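Phenol hydroxylase component phN (Pseudomonas stutzeri, PDB 3U52) probably hydroxylates phenol as the diiron-containing oxygenase component of a multicomponent bacterial monooxygenase. Local coordinates at residues I44-W47 and S48-E51; S274-S277 and M278-D281; W336-F339 and Y340-Q344. All blocks are in the same frame, centred on the assembly; numbering follows the deposited sequence.

Contact 1. Residues I44-W47 and S48-E51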
loop_
_atom_site.group_PDB
_atom_site.type_symbol
_atom_site.label_atom_id
_atom_site.label_comp_id
_atom_site.label_asym_id
_atom_site.label_seq_id
_atom_site.Cartn_x
_atom_site.Cartn_y
_atom_site.Cartn_z
ATOM N N ILE A 44 -3.240 29.224 36.293
ATOM C CA ILE A 44 -4.395 28.583 35.731
ATOM C C ILE A 44 -5.527 28.738 36.726
ATOM O O ILE A 44 -5.411 28.353 37.883
ATOM C CB ILE A 44 -4.173 27.090 35.367
ATOM C CG1 ILE A 44 -2.978 26.927 34.406
ATOM C CG2 ILE A 44 -5.482 26.497 34.702
ATOM C CD1 ILE A 44 -3.105 27.663 33.097
ATOM N N THR A 45 -6.610 29.307 36.241
ATOM C CA THR A 45 -7.828 29.599 37.002
ATOM C C THR A 45 -8.837 28.419 37.026
ATOM O O THR A 45 -9.503 28.194 38.039
ATOM C CB THR A 45 -8.444 30.866 36.412
ATOM O OG1 THR A 45 -7.811 32.011 37.023
ATOM C CG2 THR A 45 -9.956 30.898 36.576
ATOM N N ASP A 46 -8.889 27.633 35.949
ATOM C CA ASP A 46 -9.934 26.611 35.790
ATOM C C ASP A 46 -9.662 25.691 34.588
ATOM O O ASP A 46 -9.944 26.051 33.427
ATOM C CB ASP A 46 -11.293 27.277 35.636
ATOM C CG ASP A 46 -12.457 26.278 35.589
ATOM O OD1 ASP A 46 -13.621 26.749 35.391
ATOM O OD2 ASP A 46 -12.230 25.050 35.770
ATOM N N TRP A 47 -9.138 24.504 34.897
ATOM C CA TRP A 47 -8.730 23.535 33.872
ATOM C C TRP A 47 -9.906 23.025 33.074
ATOM O O TRP A 47 -9.746 22.622 31.910
ATOM C CB TRP A 47 -7.932 22.382 34.464
ATOM C CG TRP A 47 -6.438 22.631 34.575
ATOM C CD1 TRP A 47 -5.731 22.837 35.721
ATOM C CD2 TRP A 47 -5.481 22.690 33.503
ATOM N NE1 TRP A 47 -4.389 23.010 35.436
ATOM C CE2 TRP A 47 -4.215 22.914 34.081
ATOM C CE3 TRP A 47 -5.574 22.584 32.113
ATOM C CZ2 TRP A 47 -3.059 23.025 33.320
ATOM C CZ3 TRP A 47 -4.420 22.691 31.362
ATOM C CH2 TRP A 47 -3.186 22.917 31.959
ATOM N N SER A 48 -11.097 23.099 33.669
ATOM C CA SER A 48 -12.317 22.614 33.008
ATOM C C SER A 48 -12.721 23.496 31.811
ATOM O O SER A 48 -13.487 23.082 30.915
ATOM C CB SER A 48 -13.465 22.514 34.014
ATOM O OG SER A 48 -14.061 23.794 34.162
ATOM N N GLN A 49 -12.179 24.699 31.759
ATOM C CA GLN A 49 -12.397 25.501 30.573
ATOM C C GLN A 49 -11.551 25.096 29.362
ATOM O O GLN A 49 -11.729 25.645 28.264
ATOM C CB GLN A 49 -12.259 26.963 30.913
ATOM C CG GLN A 49 -13.351 27.355 31.868
ATOM C CD GLN A 49 -13.158 28.724 32.407
ATOM O OE1 GLN A 49 -14.126 29.485 32.516
ATOM N NE2 GLN A 49 -11.920 29.063 32.768
ATOM N N TRP A 50 -10.652 24.130 29.555
ATOM C CA TRP A 50 -9.964 23.490 28.422
ATOM C C TRP A 50 -10.981 22.908 27.426
ATOM O O TRP A 50 -11.863 22.128 27.831
ATOM C CB TRP A 50 -9.032 22.369 28.946
ATOM C CG TRP A 50 -8.290 21.680 27.841
ATOM C CD1 TRP A 50 -8.617 20.510 27.227
ATOM C CD2 TRP A 50 -7.117 22.153 27.206
ATOM N NE1 TRP A 50 -7.703 20.213 26.236
ATOM C CE2 TRP A 50 -6.769 21.211 26.203
ATOM C CE3 TRP A 50 -6.295 23.278 27.397
ATOM C CZ2 TRP A 50 -5.617 21.356 25.390
ATOM C CZ3 TRP A 50 -5.164 23.434 26.567
ATOM C CH2 TRP A 50 -4.849 22.476 25.569
ATOM N N GLU A 51 -10.899 23.296 26.149
ATOM C CA GLU A 51 -11.721 22.690 25.089
ATOM C C GLU A 51 -10.877 21.685 24.337
ATOM O O GLU A 51 -9.777 22.031 23.893
ATOM C CB GLU A 51 -12.247 23.747 24.089
ATOM C CG GLU A 51 -13.315 24.730 24.660
ATOM C CD GLU A 51 -14.544 24.036 25.265
ATOM O OE1 GLU A 51 -15.076 23.063 24.638
ATOM O OE2 GLU A 51 -14.988 24.477 26.374
#

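Contact 2. Residues S274-S277 and M278-D281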
loop_
_atom_site.group_PDB
_atom_site.type_symbol
_atom_site.label_atom_id
_atom_site.label_comp_id
_atom_site.label_asym_id
_atom_site.label_seq_id
_atom_site.Cartn_x
_atom_site.Cartn_y
_atom_site.Cartn_z
ATOM N N SER A 274 15.929 29.280 8.662
ATOM C CA SER A 274 16.943 29.681 7.700
ATOM C C SER A 274 17.568 28.456 6.972
ATOM O O SER A 274 17.860 28.542 5.795
ATOM C CB SER A 274 17.979 30.623 8.329
ATOM O OG SER A 274 18.982 29.965 9.096
ATOM N N LEU A 275 17.696 27.310 7.644
ATOM C CA LEU A 275 18.106 26.070 7.004
ATOM C C LEU A 275 17.182 25.581 5.875
ATOM O O LEU A 275 17.670 25.010 4.883
ATOM C CB LEU A 275 18.205 24.959 8.050
ATOM C CG LEU A 275 19.364 25.037 9.029
ATOM C CD1 LEU A 275 19.247 23.851 10.035
ATOM C CD2 LEU A 275 20.703 25.048 8.276
ATOM N N VAL A 276 15.865 25.762 6.045
ATOM C CA VAL A 276 14.858 25.432 5.025
ATOM C C VAL A 276 14.868 26.422 3.845
ATOM O O VAL A 276 14.673 26.000 2.708
ATOM C CB VAL A 276 13.411 25.338 5.596
ATOM C CG1 VAL A 276 12.456 24.714 4.568
ATOM C CG2 VAL A 276 13.374 24.496 6.836
ATOM N N SER A 277 15.111 27.715 4.109
ATOM C CA SER A 277 15.212 28.682 3.034
ATOM C C SER A 277 16.254 28.284 2.013
ATOM O O SER A 277 16.030 28.361 0.806
ATOM C CB SER A 277 15.492 30.109 3.549
ATOM O OG SER A 277 16.836 30.230 3.905
ATOM N N MET A 278 17.407 27.854 2.509
ATOM C CA MET A 278 18.510 27.389 1.662
ATOM C C MET A 278 18.146 26.095 0.870
ATOM O O MET A 278 18.479 25.940 -0.309
ATOM C CB MET A 278 19.725 27.141 2.570
ATOM C CG MET A 278 20.866 26.556 1.880
ATOM S SD MET A 278 22.184 26.208 3.065
ATOM C CE MET A 278 21.515 24.660 3.781
ATOM N N MET A 279 17.518 25.147 1.548
ATOM C CA MET A 279 17.041 23.899 0.922
ATOM C C MET A 279 16.144 24.146 -0.276
ATOM O O MET A 279 16.365 23.605 -1.387
ATOM C CB MET A 279 16.279 23.097 1.996
ATOM C CG MET A 279 15.864 21.668 1.650
ATOM S SD MET A 279 14.479 21.520 0.504
ATOM C CE MET A 279 12.945 21.925 1.254
ATOM N N MET A 280 15.086 24.917 -0.053
ATOM C CA MET A 280 14.088 25.080 -1.113
ATOM C C MET A 280 14.595 25.962 -2.279
ATOM O O MET A 280 14.224 25.708 -3.431
ATOM C CB MET A 280 12.735 25.579 -0.583
ATOM C CG MET A 280 12.695 27.038 -0.160
ATOM S SD MET A 280 11.167 27.428 0.735
ATOM C CE MET A 280 9.966 27.523 -0.567
ATOM N N ASP A 281 15.428 26.968 -2.002
ATOM C CA ASP A 281 15.910 27.828 -3.089
ATOM C C ASP A 281 17.018 27.155 -3.888
ATOM O O ASP A 281 17.083 27.355 -5.123
ATOM C CB ASP A 281 16.418 29.179 -2.576
ATOM C CG ASP A 281 15.288 30.154 -2.273
ATOM O OD1 ASP A 281 15.570 31.291 -1.899
ATOM O OD2 ASP A 281 14.102 29.812 -2.450
#

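Contact 3. Residues W336-F339 and Y340-Q344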
loop_
_atom_site.group_PDB
_atom_site.type_symbol
_atom_site.label_atom_id
_atom_site.label_comp_id
_atom_site.label_asym_id
_atom_site.label_seq_id
_atom_site.Cartn_x
_atom_site.Cartn_y
_atom_site.Cartn_z
ATOM N N TRP A 336 23.593 29.667 1.663
ATOM C CA TRP A 336 24.114 28.680 0.705
ATOM C C TRP A 336 25.587 28.928 0.551
ATOM O O TRP A 336 26.429 28.024 0.537
ATOM C CB TRP A 336 23.423 28.782 -0.648
ATOM C CG TRP A 336 23.913 27.779 -1.686
ATOM C CD1 TRP A 336 24.630 28.054 -2.843
ATOM C CD2 TRP A 336 23.751 26.359 -1.652
ATOM N NE1 TRP A 336 24.862 26.886 -3.541
ATOM C CE2 TRP A 336 24.309 25.840 -2.849
ATOM C CE3 TRP A 336 23.127 25.471 -0.751
ATOM C CZ2 TRP A 336 24.288 24.485 -3.152
ATOM C CZ3 TRP A 336 23.114 24.126 -1.057
ATOM C CH2 TRP A 336 23.690 23.649 -2.248
ATOM N N THR A 337 25.906 30.194 0.408
ATOM C CA THR A 337 27.318 30.647 0.367
ATOM C C THR A 337 28.197 30.255 1.642
ATOM O O THR A 337 29.382 29.830 1.519
ATOM C CB THR A 337 27.211 32.129 -0.159
ATOM O OG1 THR A 337 27.651 32.266 -1.516
ATOM C CG2 THR A 337 27.543 33.159 0.725
ATOM N N THR A 338 27.601 30.284 2.823
ATOM C CA THR A 338 28.200 29.754 4.047
ATOM C C THR A 338 28.464 28.262 3.956
ATOM O O THR A 338 29.579 27.805 4.252
ATOM C CB THR A 338 27.265 30.039 5.232
ATOM O OG1 THR A 338 27.180 31.468 5.342
ATOM C CG2 THR A 338 27.769 29.429 6.545
ATOM N N PHE A 339 27.455 27.490 3.540
ATOM C CA PHE A 339 27.604 26.044 3.479
ATOM C C PHE A 339 28.553 25.649 2.367
ATOM O O PHE A 339 29.345 24.706 2.526
ATOM C CB PHE A 339 26.254 25.339 3.367
ATOM C CG PHE A 339 25.543 25.193 4.711
ATOM C CD1 PHE A 339 24.540 26.063 5.087
ATOM C CD2 PHE A 339 25.924 24.205 5.594
ATOM C CE1 PHE A 339 23.871 25.910 6.302
ATOM C CE2 PHE A 339 25.255 24.022 6.803
ATOM C CZ PHE A 339 24.243 24.901 7.171
ATOM N N TYR A 340 28.517 26.376 1.264
ATOM C CA TYR A 340 29.471 26.128 0.148
ATOM C C TYR A 340 30.955 26.116 0.641
ATOM O O TYR A 340 31.707 25.182 0.350
ATOM C CB TYR A 340 29.255 27.192 -0.956
ATOM C CG TYR A 340 30.109 27.039 -2.171
ATOM C CD1 TYR A 340 31.395 27.583 -2.213
ATOM C CD2 TYR A 340 29.655 26.339 -3.260
ATOM C CE1 TYR A 340 32.216 27.433 -3.335
ATOM C CE2 TYR A 340 30.463 26.208 -4.414
ATOM C CZ TYR A 340 31.738 26.737 -4.423
ATOM O OH TYR A 340 32.493 26.574 -5.547
ATOM N N GLN A 341 31.370 27.148 1.390
ATOM C CA GLN A 341 32.782 27.286 1.806
ATOM C C GLN A 341 33.155 26.389 2.957
ATOM O O GLN A 341 34.334 26.141 3.209
ATOM C CB GLN A 341 33.085 28.748 2.146
ATOM C CG GLN A 341 32.436 29.246 3.441
ATOM C CD GLN A 341 32.463 30.744 3.532
ATOM O OE1 GLN A 341 31.714 31.438 2.839
ATOM N NE2 GLN A 341 33.357 31.262 4.342
ATOM N N TYR A 342 32.172 25.885 3.668
ATOM C CA TYR A 342 32.418 25.015 4.803
ATOM C C TYR A 342 31.999 23.541 4.566
ATOM O O TYR A 342 32.047 22.701 5.492
ATOM C CB TYR A 342 31.722 25.598 6.018
ATOM C CG TYR A 342 32.439 26.797 6.650
ATOM C CD1 TYR A 342 31.707 27.880 7.107
ATOM C CD2 TYR A 342 33.821 26.789 6.858
ATOM C CE1 TYR A 342 32.310 28.960 7.711
ATOM C CE2 TYR A 342 34.471 27.903 7.469
ATOM C CZ TYR A 342 33.692 28.957 7.905
ATOM O OH TYR A 342 34.210 30.024 8.562
ATOM N N CYS A 343 31.628 23.183 3.334
ATOM C CA CYS A 343 31.160 21.790 3.128
ATOM C C CYS A 343 32.223 20.714 3.127
ATOM O O CYS A 343 31.882 19.539 2.965
ATOM C CB CYS A 343 30.247 21.590 1.895
ATOM S SG CYS A 343 31.109 21.704 0.354
ATOM N N GLN A 344 33.483 21.073 3.318
ATOM C CA GLN A 344 34.510 20.065 3.679
ATOM C C GLN A 344 34.166 19.437 5.058
ATOM O O GLN A 344 34.690 18.374 5.435
ATOM C CB GLN A 344 35.964 20.632 3.624
ATOM C CG GLN A 344 36.451 21.487 4.825
ATOM C CD GLN A 344 36.092 22.949 4.670
ATOM O OE1 GLN A 344 36.811 23.839 5.127
ATOM N NE2 GLN A 344 35.016 23.206 3.995
#

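Contact 1. Residues I44-W47 and S48-E51
D46 and S48 meet through a carboxylate that turns back on the chain following it, a clear example of an Asx turn. The side chain of D46 can be followed outward atom by atom. Its CB lies beside the Q49 side chain, 4.0 Å from Q49 CD, the two chains crossing at about a right angle. With CG anti to the backbone N (chi1 -175°), the carboxylate is carried towards S48. OD1 rests 3.6 Å from Q49 CG. OD2, the other oxygen, does the binding: it takes the hydroxyl of S48, OG to OD2 2.7 Å, and also the amide of the same residue, S48 N to OD2 3.1 Å. Both donors come from one face of the carboxylate, the amide well above its plane and the hydroxyl less steeply and on the syn side. Two bonds to one oxygen should restrict rotation of the carboxylate.

Two backbone bonds follow. Q49 N binds D46 O at 3.1 Å, and one residue on W50 N binds W47 O at 2.9 Å, successive i to i+3 bonds of a short 3-10 turn. On the other side of the turn the two indoles only graze, W47 CZ3 standing 4.4 Å from W50 CE3, which lies at the W47 ring edge; I44 CG2 rests over one face of the W47 ring.

Both tryptophans line a pocket in which xenon is bound, completed by F188 and L191. The turn lies in the loop between helices 30-33 and 58-81 and packs against helix 220-250: F246 meets both indoles, Q250 binds D46 N, and E242 receives E51 N.

Contact 2. Residues S274-S277 and M278-D281
V276 and M280 form the firm part of this stretch of helix 254-283, the amide of M280 (N) lying 3.0 Å from V276 O. One residue later D281 N reaches S277 O at 3.2 Å. The preceding turn is slacker: M278 N to S274 O, at 3.4 Å, and M279 N to L275 O, at 3.3 Å, are both weak bonds. The looseness follows a kink, where the amides of L275 and V276 have no bond to the turn before, and it precedes a wider pi-type turn at 279-281.

S277 adds a side-chain bond to the carbonyl of S274. Its OG, held between the backbone N and the carbonyl carbon (chi1 77°), folds back and donates to S274 O at 2.7 Å, so that this carbonyl serves a hydroxyl as well as the weakly bound amide of M278.

Side chains meet only lightly along the helix: V276 CG1 and M279 CE come no closer than 4.4 Å. M280 CG lies 3.6 Å from the backbone oxygen V276 O. M279 and M280 pack against P209 of helix 187-216, M280 also against W291 of helix 291-310, and M278 against W336 and F339 of helix 331-342. No side is open to solvent, since all eight residues are buried.

Polar ends therefore need protein partners. S274 OG binds R271 O, and the carboxylate of D281 takes the hydroxyl of S332 and the amide of W291. A buried acid supplied with such donors probably tolerates its charge, while the methionine side chains pack against the neighbouring helices with no strong polar demand of their own.

Contact 3. Residues W336-F339 and Y340-Q344
Y340, with F339 and T338 just before it, carries most of this local contact. Y340 N binds W336 O at 2.8 Å, and its CB sits 3.3 Å from the same oxygen. The tyrosine ring, swung away with CG opposite the backbone N (chi1 -178°), forms a cation-pi pair with R389, which also binds Y340 O.

T338 and F339 both offer their carbonyls to one amide. Y342 N lies 3.3 Å from T338 O and equally far from F339 O, both bonds weak and strongly bent. Such a divided, weak amide is consistent with the fraying common at the C-terminal part of a helix, here helix 331-342. The Y342 ring lies oblique to T338 O, its CD1 3.6 Å from that oxygen, while T338 CG2 approaches that CD1 at 4.3 Å. The T338 hydroxyl turns back to Q334 O, and that of Y342 binds T394 O; both side chains also pack on apolar side chains of another protein chain.

The F339 ring packs among W170, Y171 and F348, and touches a bound xenon. Y342 lines a second xenon site with W170 and P396. Further along, Q344 NE2 donates to Q341 O at 3.1 Å.

Overall arrangement
Contact 1 is a surface turn, whereas contacts 2 and 3 are buried, on helices 254-283 and 331-342. The centres of contacts 1 and 3 lie about 50 Å apart, on opposite sides of the chain's centre; those of contacts 2 and 3, about 13 Å. The latter pair touch: M278 CG packs 3.6 Å from W336 CE3, and L275 CD2 3.7 Å from F339 CZ. Chemistry follows place. A carboxylate, probably charged, organises contact 1; a carbonyl-bound serine and thioethers mark contact 2; contact 3 is held by backbone bonds while its aromatic rings pack on surrounding elements. Contacts 1 and 3 hold residues of xenon pockets, and the L275 side chain of contact 2 lies about 4 Å from xenon.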